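Local coordinates for protein putative tRNA synthase (Salmonella typhimurium, PDB 3DQQ) that probably phosphorylates 3-oxo-tetronate at its 4-position with ATP, as a kinase of the four-carbon acid sugar family, at residues A[263-268]-A[314-319]; A[269-274]-A[308-313]; A[382-387]-A[409-414]. All coordinates share one frame; numbering follows the deposited sequence.

Contact 1. Residues A[263-268]-A[314-319]; sequences MTNQQV and SATAST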
ATOM      1  N   MET A 263      -2.567  -9.679   5.574  1.00 48.88           N
ATOM      2  CA  MET A 263      -3.125 -10.955   5.966  1.00 47.05           C
ATOM      3  C   MET A 263      -2.546 -12.061   5.110  1.00 46.03           C
ATOM      4  O   MET A 263      -2.255 -13.135   5.617  1.00 45.43           O
ATOM      5  CB  MET A 263      -4.644 -10.949   5.909  1.00 46.98           C
ATOM      6  CG  MET A 263      -5.244 -12.271   6.389  1.00 48.51           C
ATOM      7  SD  MET A 263      -5.028 -12.624   8.160  1.00 49.42           S
ATOM      8  CE  MET A 263      -4.203 -14.159   8.106  1.00 48.62           C
ATOM      9  N   THR A 264      -2.353 -11.818   3.822  1.00 44.61           N
ATOM     10  CA  THR A 264      -1.728 -12.847   3.011  1.00 44.68           C
ATOM     11  C   THR A 264      -0.339 -13.150   3.591  1.00 44.53           C
ATOM     12  O   THR A 264       0.078 -14.311   3.670  1.00 43.81           O
ATOM     13  CB  THR A 264      -1.609 -12.461   1.533  1.00 44.06           C
ATOM     14  OG1 THR A 264      -2.833 -11.906   1.077  1.00 43.97           O
ATOM     15  CG2 THR A 264      -1.295 -13.648   0.708  1.00 43.22           C
ATOM     16  N   ASN A 265       0.373 -12.109   4.007  1.00 44.83           N
ATOM     17  CA  ASN A 265       1.682 -12.307   4.600  1.00 45.30           C
ATOM     18  C   ASN A 265       1.616 -13.203   5.798  1.00 44.75           C
ATOM     19  O   ASN A 265       2.470 -14.056   5.960  1.00 44.67           O
ATOM     20  CB  ASN A 265       2.292 -10.990   5.018  1.00 46.31           C
ATOM     21  CG  ASN A 265       3.012 -10.284   3.878  1.00 51.18           C
ATOM     22  OD1 ASN A 265       2.608 -10.357   2.687  1.00 59.24           O
ATOM     23  ND2 ASN A 265       4.100  -9.587   4.227  1.00 55.26           N
ATOM     24  N   GLN A 266       0.606 -13.018   6.638  1.00 44.37           N
ATOM     25  CA  GLN A 266       0.456 -13.866   7.808  1.00 44.83           C
ATOM     26  C   GLN A 266       0.169 -15.299   7.426  1.00 44.18           C
ATOM     27  O   GLN A 266       0.734 -16.228   8.003  1.00 44.72           O
ATOM     28  CB  GLN A 266      -0.666 -13.373   8.695  1.00 44.88           C
ATOM     29  CG  GLN A 266      -0.300 -12.181   9.540  1.00 47.20           C
ATOM     30  CD  GLN A 266      -1.500 -11.673  10.325  1.00 48.77           C
ATOM     31  OE1 GLN A 266      -2.008 -10.563  10.073  1.00 54.69           O
ATOM     32  NE2 GLN A 266      -1.997 -12.504  11.248  1.00 52.51           N
ATOM     33  N   GLN A 267      -0.724 -15.469   6.455  1.00 43.65           N
ATOM     34  CA  GLN A 267      -1.093 -16.793   5.944  1.00 42.79           C
ATOM     35  C   GLN A 267       0.102 -17.538   5.355  1.00 41.81           C
ATOM     36  O   GLN A 267       0.241 -18.729   5.573  1.00 41.55           O
ATOM     37  CB  GLN A 267      -2.233 -16.674   4.929  1.00 42.53           C
ATOM     38  CG  GLN A 267      -3.559 -16.266   5.580  1.00 42.75           C
ATOM     39  CD  GLN A 267      -4.555 -15.559   4.634  1.00 43.46           C
ATOM     40  OE1 GLN A 267      -4.178 -15.006   3.600  1.00 44.51           O
ATOM     41  NE2 GLN A 267      -5.827 -15.566   5.008  1.00 42.63           N
ATOM     42  N   VAL A 268       0.982 -16.836   4.645  1.00 41.26           N
ATOM     43  CA  VAL A 268       2.145 -17.477   4.026  1.00 40.63           C
ATOM     44  C   VAL A 268       3.151 -17.836   5.103  1.00 40.51           C
ATOM     45  O   VAL A 268       3.684 -18.952   5.120  1.00 40.04           O
ATOM     46  CB  VAL A 268       2.795 -16.585   2.941  1.00 40.08           C
ATOM     47  CG1 VAL A 268       4.147 -17.113   2.522  1.00 37.01           C
ATOM     48  CG2 VAL A 268       1.879 -16.489   1.743  1.00 39.86           C
ATOM     49  N   SER A 314       4.832 -19.050  -3.425  1.00 37.97           N
ATOM     50  CA  SER A 314       4.516 -17.756  -2.912  1.00 39.76           C
ATOM     51  C   SER A 314       5.363 -16.707  -3.571  1.00 40.25           C
ATOM     52  O   SER A 314       6.546 -16.905  -3.748  1.00 40.46           O
ATOM     53  CB  SER A 314       4.787 -17.726  -1.419  1.00 39.49           C
ATOM     54  OG  SER A 314       4.759 -16.391  -0.939  1.00 41.35           O
ATOM     55  N   ALA A 315       4.740 -15.584  -3.901  1.00 41.64           N
ATOM     56  CA  ALA A 315       5.402 -14.444  -4.479  1.00 42.94           C
ATOM     57  C   ALA A 315       5.370 -13.295  -3.472  1.00 44.11           C
ATOM     58  O   ALA A 315       5.687 -12.158  -3.795  1.00 43.57           O
ATOM     59  CB  ALA A 315       4.716 -14.052  -5.746  1.00 41.83           C
ATOM     60  N   THR A 316       5.031 -13.588  -2.230  1.00 46.47           N
ATOM     61  CA  THR A 316       4.810 -12.512  -1.278  1.00 48.65           C
ATOM     62  C   THR A 316       6.138 -11.925  -0.719  1.00 50.43           C
ATOM     63  O   THR A 316       6.188 -10.754  -0.344  1.00 51.10           O
ATOM     64  CB  THR A 316       3.691 -12.871  -0.196  1.00 49.29           C
ATOM     65  OG1 THR A 316       4.298 -13.387   0.977  1.00 49.94           O
ATOM     66  CG2 THR A 316       2.579 -13.856  -0.749  1.00 46.98           C
ATOM     67  N   ALA A 317       7.221 -12.705  -0.758  1.00 52.98           N
ATOM     68  CA  ALA A 317       8.606 -12.217  -0.483  1.00 54.38           C
ATOM     69  C   ALA A 317       9.083 -11.201  -1.509  1.00 56.47           C
ATOM     70  O   ALA A 317       9.704 -10.168  -1.153  1.00 57.33           O
ATOM     71  CB  ALA A 317       9.596 -13.377  -0.465  1.00 54.10           C
ATOM     72  N   SER A 318       8.830 -11.530  -2.783  1.00 58.43           N
ATOM     73  CA  SER A 318       9.109 -10.641  -3.940  1.00 59.40           C
ATOM     74  C   SER A 318       8.275  -9.328  -3.887  1.00 60.99           C
ATOM     75  O   SER A 318       8.771  -8.239  -4.209  1.00 61.51           O
ATOM     76  CB  SER A 318       8.837 -11.392  -5.269  1.00 59.62           C
ATOM     77  OG  SER A 318       7.545 -11.098  -5.827  1.00 58.16           O
ATOM     78  N   THR A 319       7.000  -9.471  -3.497  1.00 62.44           N
ATOM     79  CA  THR A 319       6.078  -8.372  -3.134  1.00 63.18           C
ATOM     80  C   THR A 319       6.639  -7.378  -2.082  1.00 64.67           C
ATOM     81  O   THR A 319       6.185  -6.233  -1.984  1.00 64.47           O
ATOM     82  CB  THR A 319       4.734  -8.996  -2.636  1.00 62.81           C
ATOM     83  OG1 THR A 319       3.728  -8.758  -3.613  1.00 60.88           O
ATOM     84  CG2 THR A 319       4.287  -8.465  -1.242  1.00 63.23           C
TER

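Contact 2. Residues A[269-274]-A[308-313]; sequences AFYRQH and ELAPMI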
ATOM      1  N   ALA A 269       3.397 -16.896   6.013  1.00 40.62           N
ATOM      2  CA  ALA A 269       4.339 -17.121   7.131  1.00 40.59           C
ATOM      3  C   ALA A 269       3.904 -18.349   7.954  1.00 40.88           C
ATOM      4  O   ALA A 269       4.728 -19.186   8.312  1.00 41.59           O
ATOM      5  CB  ALA A 269       4.437 -15.903   7.983  1.00 39.07           C
ATOM      6  N   PHE A 270       2.601 -18.491   8.182  1.00 41.56           N
ATOM      7  CA  PHE A 270       2.051 -19.604   8.962  1.00 41.31           C
ATOM      8  C   PHE A 270       2.155 -20.915   8.206  1.00 40.98           C
ATOM      9  O   PHE A 270       2.843 -21.834   8.642  1.00 40.81           O
ATOM     10  CB  PHE A 270       0.588 -19.308   9.319  1.00 42.69           C
ATOM     11  CG  PHE A 270      -0.103 -20.423  10.065  1.00 42.87           C
ATOM     12  CD1 PHE A 270       0.070 -20.569  11.438  1.00 44.03           C
ATOM     13  CD2 PHE A 270      -0.963 -21.300   9.394  1.00 44.81           C
ATOM     14  CE1 PHE A 270      -0.577 -21.587  12.134  1.00 44.11           C
ATOM     15  CE2 PHE A 270      -1.628 -22.334  10.078  1.00 45.21           C
ATOM     16  CZ  PHE A 270      -1.428 -22.481  11.452  1.00 44.76           C
ATOM     17  N   TYR A 271       1.498 -20.970   7.050  1.00 39.95           N
ATOM     18  CA  TYR A 271       1.470 -22.169   6.226  1.00 40.17           C
ATOM     19  C   TYR A 271       2.838 -22.761   5.898  1.00 40.47           C
ATOM     20  O   TYR A 271       2.958 -23.987   5.768  1.00 40.93           O
ATOM     21  CB  TYR A 271       0.752 -21.893   4.917  1.00 39.02           C
ATOM     22  CG  TYR A 271       0.409 -23.135   4.133  1.00 38.54           C
ATOM     23  CD1 TYR A 271       1.008 -23.397   2.912  1.00 36.76           C
ATOM     24  CD2 TYR A 271      -0.523 -24.047   4.620  1.00 37.15           C
ATOM     25  CE1 TYR A 271       0.690 -24.535   2.183  1.00 38.01           C
ATOM     26  CE2 TYR A 271      -0.850 -25.186   3.907  1.00 38.53           C
ATOM     27  CZ  TYR A 271      -0.240 -25.434   2.685  1.00 38.39           C
ATOM     28  OH  TYR A 271      -0.565 -26.569   1.979  1.00 36.38           O
ATOM     29  N   ARG A 272       3.861 -21.918   5.748  1.00 41.06           N
ATOM     30  CA  ARG A 272       5.157 -22.399   5.231  1.00 41.66           C
ATOM     31  C   ARG A 272       5.921 -23.288   6.246  1.00 41.80           C
ATOM     32  O   ARG A 272       6.828 -24.026   5.887  1.00 41.30           O
ATOM     33  CB  ARG A 272       6.022 -21.225   4.746  1.00 41.64           C
ATOM     34  CG  ARG A 272       7.026 -20.773   5.727  1.00 41.95           C
ATOM     35  CD  ARG A 272       7.519 -19.340   5.546  1.00 42.79           C
ATOM     36  NE  ARG A 272       7.661 -18.792   4.187  1.00 44.58           N
ATOM     37  CZ  ARG A 272       8.560 -19.175   3.292  1.00 42.58           C
ATOM     38  NH1 ARG A 272       9.385 -20.180   3.545  1.00 44.59           N
ATOM     39  NH2 ARG A 272       8.599 -18.581   2.120  1.00 40.43           N
ATOM     40  N   GLN A 273       5.519 -23.192   7.509  1.00 42.38           N
ATOM     41  CA  GLN A 273       5.960 -24.097   8.563  1.00 42.47           C
ATOM     42  C   GLN A 273       5.333 -25.467   8.504  1.00 42.49           C
ATOM     43  O   GLN A 273       5.792 -26.370   9.187  1.00 43.35           O
ATOM     44  CB  GLN A 273       5.631 -23.476   9.905  1.00 42.34           C
ATOM     45  CG  GLN A 273       6.490 -22.268  10.127  1.00 43.70           C
ATOM     46  CD  GLN A 273       6.029 -21.407  11.245  1.00 43.72           C
ATOM     47  OE1 GLN A 273       5.406 -20.382  11.010  1.00 46.69           O
ATOM     48  NE2 GLN A 273       6.338 -21.799  12.479  1.00 46.03           N
ATOM     49  N   HIS A 274       4.287 -25.627   7.711  1.00 42.39           N
ATOM     50  CA  HIS A 274       3.548 -26.870   7.686  1.00 42.54           C
ATOM     51  C   HIS A 274       3.624 -27.592   6.367  1.00 42.28           C
ATOM     52  O   HIS A 274       3.228 -28.749   6.282  1.00 42.78           O
ATOM     53  CB  HIS A 274       2.086 -26.611   8.009  1.00 43.06           C
ATOM     54  CG  HIS A 274       1.881 -25.988   9.348  1.00 45.41           C
ATOM     55  ND1 HIS A 274       1.761 -26.728  10.501  1.00 47.63           N
ATOM     56  CD2 HIS A 274       1.790 -24.689   9.722  1.00 48.89           C
ATOM     57  CE1 HIS A 274       1.605 -25.914  11.531  1.00 48.93           C
ATOM     58  NE2 HIS A 274       1.615 -24.670  11.085  1.00 50.01           N
ATOM     59  N   GLU A 308       1.732 -34.282   3.202  1.00 50.97           N
ATOM     60  CA  GLU A 308       0.299 -34.341   3.453  1.00 50.64           C
ATOM     61  C   GLU A 308      -0.358 -33.088   2.814  1.00 49.28           C
ATOM     62  O   GLU A 308      -1.126 -33.211   1.854  1.00 49.03           O
ATOM     63  CB  GLU A 308       0.036 -34.458   4.964  1.00 51.49           C
ATOM     64  CG  GLU A 308      -1.449 -34.301   5.406  1.00 53.30           C
ATOM     65  CD  GLU A 308      -1.578 -33.935   6.928  1.00 55.40           C
ATOM     66  OE1 GLU A 308      -0.881 -34.626   7.761  1.00 59.00           O
ATOM     67  OE2 GLU A 308      -2.375 -32.971   7.255  1.00 58.90           O
ATOM     68  N   LEU A 309      -0.006 -31.900   3.310  1.00 47.12           N
ATOM     69  CA  LEU A 309      -0.598 -30.659   2.827  1.00 45.20           C
ATOM     70  C   LEU A 309      -0.005 -30.216   1.484  1.00 43.69           C
ATOM     71  O   LEU A 309       1.098 -30.616   1.126  1.00 43.25           O
ATOM     72  CB  LEU A 309      -0.391 -29.573   3.862  1.00 44.76           C
ATOM     73  CG  LEU A 309      -1.111 -29.744   5.190  1.00 44.29           C
ATOM     74  CD1 LEU A 309      -0.505 -28.778   6.179  1.00 43.82           C
ATOM     75  CD2 LEU A 309      -2.607 -29.487   5.058  1.00 42.12           C
ATOM     76  N   ALA A 310      -0.736 -29.347   0.782  1.00 42.02           N
ATOM     77  CA  ALA A 310      -0.362 -28.849  -0.550  1.00 40.80           C
ATOM     78  C   ALA A 310       0.888 -27.951  -0.516  1.00 39.58           C
ATOM     79  O   ALA A 310       0.993 -27.039   0.313  1.00 39.04           O
ATOM     80  CB  ALA A 310      -1.536 -28.072  -1.188  1.00 40.15           C
ATOM     81  N   PRO A 311       1.820 -28.176  -1.449  1.00 38.03           N
ATOM     82  CA  PRO A 311       2.941 -27.286  -1.648  1.00 37.30           C
ATOM     83  C   PRO A 311       2.497 -25.881  -1.973  1.00 36.10           C
ATOM     84  O   PRO A 311       1.462 -25.695  -2.587  1.00 35.88           O
ATOM     85  CB  PRO A 311       3.622 -27.874  -2.872  1.00 37.58           C
ATOM     86  CG  PRO A 311       3.227 -29.283  -2.887  1.00 37.50           C
ATOM     87  CD  PRO A 311       1.841 -29.291  -2.398  1.00 37.93           C
ATOM     88  N   MET A 312       3.285 -24.900  -1.558  1.00 35.55           N
ATOM     89  CA  MET A 312       2.987 -23.490  -1.811  1.00 35.08           C
ATOM     90  C   MET A 312       4.027 -22.864  -2.739  1.00 35.23           C
ATOM     91  O   MET A 312       5.226 -23.112  -2.629  1.00 34.46           O
ATOM     92  CB  MET A 312       2.956 -22.718  -0.516  1.00 34.62           C
ATOM     93  CG  MET A 312       2.668 -21.256  -0.706  1.00 34.82           C
ATOM     94  SD  MET A 312       2.473 -20.427   0.872  1.00 31.69           S
ATOM     95  CE  MET A 312       0.743 -20.325   0.873  1.00 34.29           C
ATOM     96  N   ILE A 313       3.557 -22.076  -3.685  1.00 35.37           N
ATOM     97  CA  ILE A 313       4.437 -21.192  -4.427  1.00 35.94           C
ATOM     98  C   ILE A 313       3.980 -19.765  -4.144  1.00 36.91           C
ATOM     99  O   ILE A 313       2.880 -19.348  -4.538  1.00 36.30           O
ATOM    100  CB  ILE A 313       4.427 -21.532  -5.891  1.00 36.04           C
ATOM    101  CG1 ILE A 313       5.125 -22.863  -6.031  1.00 36.28           C
ATOM    102  CG2 ILE A 313       5.114 -20.444  -6.752  1.00 34.26           C
ATOM    103  CD1 ILE A 313       4.969 -23.365  -7.361  1.00 40.38           C
TER

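Contact 3. Residues A[382-387]-A[409-414]; sequences CISPGV and ESFFIR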
ATOM      1  N   CYS A 382     -18.280 -22.345   2.224  1.00 44.61           N
ATOM      2  CA  CYS A 382     -17.314 -21.378   2.692  1.00 45.99           C
ATOM      3  C   CYS A 382     -16.159 -21.926   3.419  1.00 45.53           C
ATOM      4  O   CYS A 382     -16.319 -22.794   4.245  1.00 45.66           O
ATOM      5  CB  CYS A 382     -17.939 -20.508   3.727  1.00 47.38           C
ATOM      6  SG  CYS A 382     -18.851 -19.376   2.923  1.00 57.64           S
ATOM      7  N   ILE A 383     -15.007 -21.335   3.177  1.00 44.93           N
ATOM      8  CA  ILE A 383     -13.849 -21.614   3.962  1.00 44.90           C
ATOM      9  C   ILE A 383     -13.808 -20.481   4.967  1.00 45.48           C
ATOM     10  O   ILE A 383     -13.555 -20.690   6.123  1.00 45.96           O
ATOM     11  CB  ILE A 383     -12.587 -21.694   3.074  1.00 44.58           C
ATOM     12  CG1 ILE A 383     -12.788 -22.751   1.967  1.00 43.65           C
ATOM     13  CG2 ILE A 383     -11.383 -22.013   3.917  1.00 43.80           C
ATOM     14  CD1 ILE A 383     -11.976 -22.548   0.728  1.00 43.27           C
ATOM     15  N   SER A 384     -14.077 -19.271   4.517  1.00 46.39           N
ATOM     16  CA  SER A 384     -14.119 -18.098   5.367  1.00 46.76           C
ATOM     17  C   SER A 384     -15.147 -17.243   4.703  1.00 47.26           C
ATOM     18  O   SER A 384     -15.517 -17.496   3.576  1.00 48.12           O
ATOM     19  CB  SER A 384     -12.784 -17.343   5.355  1.00 47.24           C
ATOM     20  OG  SER A 384     -11.786 -17.970   6.158  1.00 49.03           O
ATOM     21  N   PRO A 385     -15.619 -16.218   5.384  1.00 47.54           N
ATOM     22  CA  PRO A 385     -16.622 -15.395   4.725  1.00 47.03           C
ATOM     23  C   PRO A 385     -16.094 -14.807   3.445  1.00 46.81           C
ATOM     24  O   PRO A 385     -14.995 -14.270   3.431  1.00 47.08           O
ATOM     25  CB  PRO A 385     -16.884 -14.291   5.746  1.00 47.37           C
ATOM     26  CG  PRO A 385     -16.551 -14.946   7.066  1.00 47.78           C
ATOM     27  CD  PRO A 385     -15.343 -15.766   6.755  1.00 47.77           C
ATOM     28  N   GLY A 386     -16.885 -14.938   2.379  1.00 46.68           N
ATOM     29  CA  GLY A 386     -16.581 -14.356   1.068  1.00 45.51           C
ATOM     30  C   GLY A 386     -15.754 -15.290   0.205  1.00 45.17           C
ATOM     31  O   GLY A 386     -15.545 -15.006  -0.974  1.00 46.39           O
ATOM     32  N   VAL A 387     -15.300 -16.406   0.775  1.00 43.25           N
ATOM     33  CA  VAL A 387     -14.350 -17.264   0.124  1.00 41.49           C
ATOM     34  C   VAL A 387     -14.762 -18.706   0.188  1.00 40.16           C
ATOM     35  O   VAL A 387     -14.285 -19.444   1.052  1.00 40.60           O
ATOM     36  CB  VAL A 387     -12.989 -17.112   0.763  1.00 41.87           C
ATOM     37  CG1 VAL A 387     -11.928 -17.861  -0.071  1.00 39.58           C
ATOM     38  CG2 VAL A 387     -12.689 -15.629   0.890  1.00 41.19           C
ATOM     39  N   GLU A 409      -5.498 -16.434   9.689  1.00 52.80           N
ATOM     40  CA  GLU A 409      -4.121 -16.932   9.629  1.00 52.16           C
ATOM     41  C   GLU A 409      -3.966 -18.314   9.005  1.00 51.00           C
ATOM     42  O   GLU A 409      -3.054 -18.558   8.195  1.00 50.90           O
ATOM     43  CB  GLU A 409      -3.557 -16.961  11.049  1.00 52.37           C
ATOM     44  CG  GLU A 409      -2.035 -16.898  11.160  1.00 53.69           C
ATOM     45  CD  GLU A 409      -1.546 -16.989  12.618  1.00 55.01           C
ATOM     46  OE1 GLU A 409      -2.194 -17.687  13.447  1.00 58.68           O
ATOM     47  OE2 GLU A 409      -0.504 -16.360  12.935  1.00 60.46           O
ATOM     48  N   SER A 410      -4.862 -19.219   9.374  1.00 49.60           N
ATOM     49  CA  SER A 410      -4.726 -20.609   8.967  1.00 48.53           C
ATOM     50  C   SER A 410      -5.519 -20.972   7.709  1.00 47.20           C
ATOM     51  O   SER A 410      -5.701 -22.149   7.408  1.00 47.21           O
ATOM     52  CB  SER A 410      -5.137 -21.505  10.130  1.00 48.30           C
ATOM     53  OG  SER A 410      -6.502 -21.307  10.415  1.00 48.07           O
ATOM     54  N   PHE A 411      -5.965 -19.973   6.963  1.00 46.01           N
ATOM     55  CA  PHE A 411      -6.776 -20.201   5.773  1.00 45.64           C
ATOM     56  C   PHE A 411      -6.312 -21.352   4.885  1.00 45.23           C
ATOM     57  O   PHE A 411      -7.107 -22.237   4.541  1.00 45.40           O
ATOM     58  CB  PHE A 411      -6.810 -18.944   4.940  1.00 45.14           C
ATOM     59  CG  PHE A 411      -7.586 -19.084   3.650  1.00 45.48           C
ATOM     60  CD1 PHE A 411      -8.962 -19.084   3.649  1.00 44.71           C
ATOM     61  CD2 PHE A 411      -6.931 -19.157   2.435  1.00 44.68           C
ATOM     62  CE1 PHE A 411      -9.661 -19.188   2.473  1.00 44.86           C
ATOM     63  CE2 PHE A 411      -7.624 -19.263   1.278  1.00 44.45           C
ATOM     64  CZ  PHE A 411      -8.996 -19.294   1.298  1.00 44.17           C
ATOM     65  N   PHE A 412      -5.033 -21.346   4.525  1.00 44.71           N
ATOM     66  CA  PHE A 412      -4.509 -22.329   3.590  1.00 44.50           C
ATOM     67  C   PHE A 412      -4.557 -23.740   4.158  1.00 44.70           C
ATOM     68  O   PHE A 412      -4.609 -24.722   3.384  1.00 44.06           O
ATOM     69  CB  PHE A 412      -3.056 -22.027   3.205  1.00 44.29           C
ATOM     70  CG  PHE A 412      -2.848 -20.739   2.483  1.00 43.00           C
ATOM     71  CD1 PHE A 412      -3.714 -20.308   1.519  1.00 42.48           C
ATOM     72  CD2 PHE A 412      -1.738 -19.986   2.730  1.00 43.67           C
ATOM     73  CE1 PHE A 412      -3.502 -19.122   0.849  1.00 43.18           C
ATOM     74  CE2 PHE A 412      -1.517 -18.779   2.037  1.00 43.62           C
ATOM     75  CZ  PHE A 412      -2.400 -18.363   1.103  1.00 42.87           C
ATOM     76  N   ILE A 413      -4.491 -23.862   5.488  1.00 44.86           N
ATOM     77  CA  ILE A 413      -4.713 -25.170   6.104  1.00 45.76           C
ATOM     78  C   ILE A 413      -6.207 -25.506   6.112  1.00 46.19           C
ATOM     79  O   ILE A 413      -6.591 -26.593   5.696  1.00 46.26           O
ATOM     80  CB  ILE A 413      -4.167 -25.279   7.535  1.00 45.61           C
ATOM     81  CG1 ILE A 413      -2.656 -25.233   7.531  1.00 46.52           C
ATOM     82  CG2 ILE A 413      -4.528 -26.595   8.129  1.00 44.62           C
ATOM     83  CD1 ILE A 413      -2.054 -25.641   8.832  1.00 46.53           C
ATOM     84  N   ARG A 414      -7.049 -24.576   6.557  1.00 46.45           N
ATOM     85  CA  ARG A 414      -8.462 -24.903   6.726  1.00 47.24           C
ATOM     86  C   ARG A 414      -9.056 -25.305   5.412  1.00 46.40           C
ATOM     87  O   ARG A 414      -9.765 -26.300   5.356  1.00 46.15           O
ATOM     88  CB  ARG A 414      -9.246 -23.761   7.371  1.00 47.41           C
ATOM     89  CG  ARG A 414      -8.686 -23.473   8.801  1.00 50.84           C
ATOM     90  CD  ARG A 414      -9.592 -22.622   9.714  1.00 52.03           C
ATOM     91  NE  ARG A 414     -10.131 -21.468   8.989  1.00 55.79           N
ATOM     92  CZ  ARG A 414     -11.321 -21.435   8.385  1.00 57.24           C
ATOM     93  NH1 ARG A 414     -12.150 -22.482   8.404  1.00 57.22           N
ATOM     94  NH2 ARG A 414     -11.680 -20.321   7.759  1.00 59.00           N
TER

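Contact 1. Residues A[263-268]-A[314-319]
The flat group at this interface is the carboxamide of N265, which runs alongside T316 in the opposite direction, with no stack between the two segments; no aromatic ring takes part. N265 also packs on Q262 of the second subunit. The remainder is a meeting of small branched side chains between helix 262-271 and the loop that leaves strand 312-314 for helix 321-325. T316 sits at its centre, its CG2 anti to its own carbonyl carbon and pointed at the helix. V268 meets it tip to tip, with V268 CG2 3.7 Å from T316 CG2. The other branch, CG1, held anti to the backbone N (chi1 168°), turns to the end of strand 312-314, where V268 CG1 lies 3.6 Å from S314 OG. T264 crosses T316 obliquely, methyl to methyl, at 4.1 Å between T264 CG2 and T316 CG2. Its hydroxyl leaves the contact: T264 OG1 is hydrogen-bonded to S261, S259 and K402, and S259 is a probable ATP-binding residue. S314 OG, although beside the valine methyls, accepts the backbone N-H of T316 at 3.1 Å between T316 N and S314 OG. That bond is nearly straight (168°) and closes an ST turn where the chain leaves the strand. Farther along, A315 O takes two donors, S318 OG and the backbone N of T319. No hydrogen bond joins helix to loop, so the contact rests on van der Waals packing of methyls and of a methyl against the S314 hydroxyl, while S314 OG and A315 O accept bonds within their own segment and T264 anchors the helix beside the probable nucleotide site.

Contact 2. Residues A[269-274]-A[308-313]
Y271 holds CG anti to its backbone N (chi1 -167°), which sends the ring from the last part of helix 262-271 across to 308-313, while M312 is extended through chi1 and chi2 and then bends at chi3 (-102°) to lay its methyl against that ring. The pair forms a Met-aromatic contact within the nucleotide-binding C-terminal domain, where the helix packs on the chain entering strand 312-314. M312 SD stands at the ring edge, 5.2 Å from the centroid of the Y271 ring, and the two side chains cross obliquely. M312 CE comes closer, 3.7 Å from Y271 CD1. At the far end of the ring, Y271 OH donates to A310 O, approaching in the carbonyl plane on a lone pair. The modelled separation of Y271 OH and A310 O, 2.3 Å, is too short to be read as a measure of strength at this resolution. The hydroxyl also rests against the apolar L309 CB and A310 CB. The buried ring is thus held at its tip by the bond to A310 O and along its edge by methionine; V255 of strand 253-257 touches it too. R272 forms a salt bridge with D279; H274 NE2 lies over one face of the F270 ring, toward its rim. L309 closes the outer end of the contact, its CD1 3.8 Å from H274 CB.

Contact 3. Residues A[382-387]-A[409-414]
The hairpin between strands 376-382 and 387-392 carries a classic beta bulge, I383 and S384 both facing V387, closed by a type II turn from S384 to V387 with G386 at positive phi, and the first turn of helix 411-417 lies against it. I383 N bonds V387 O at 2.9 Å within the bulge, and I383 O faces R414. R414 takes that carbonyl: its chain bends at chi3 (-45°) so that the guanidinium meets the oxygen with both terminal nitrogens. The main bond runs from R414 NH2 to I383 O, 2.5 Å, with an N-H...O angle of 151°; the donor stands above the carbonyl plane, 38° out of it. A second bond, from R414 NH1 to the same I383 O, is weak. S384 OG comes up at the edge of the guanidinium, near its plane, while I383 CG2 lies over one of its faces. Beside this polar grip is an apolar patch made by F411, whose CG is anti to the backbone N and whose ring therefore swings toward the bulge. I383 crosses it at about a right angle, I383 CG2 3.6 Å from F411 CE1. V387 approaches the ring's tip obliquely, with V387 CG1 3.5 Å from F411 CZ. S384 OG sits at the ring edge, close to its plane. R414 has acidic partners besides: NE forms a salt bridge with D408 and NH1 one with E418. One cation thus ties three parts of the chain together, the hairpin bulge, the loop before the helix and the chain just after the helix; the two carboxylates probably hold the guanidinium in position, and the cation would be expected to polarise the I383 carbonyl.

All three contacts are mainly buried and lie within the nucleotide-binding C-terminal domain. Contacts 1 and 2 both involve helix 262-271 and strand 312-314 with its flanking chain, and they adjoin where V268 meets M312. Contact 3 uses helix 411-417 instead, but F412 touches Q267 and V268 of helix 262-271 and Y271 and M312 of contact 2. Chemistry changes with place: contact 1, nearest the probable ATP site, is van der Waals packing without a cross-bond; contact 2 adds an aromatic ring and a tyrosine hydroxyl bond, with exposed H274 at its margin; contact 3, closest to the centre of the chain, combines an apolar patch with a charged side chain.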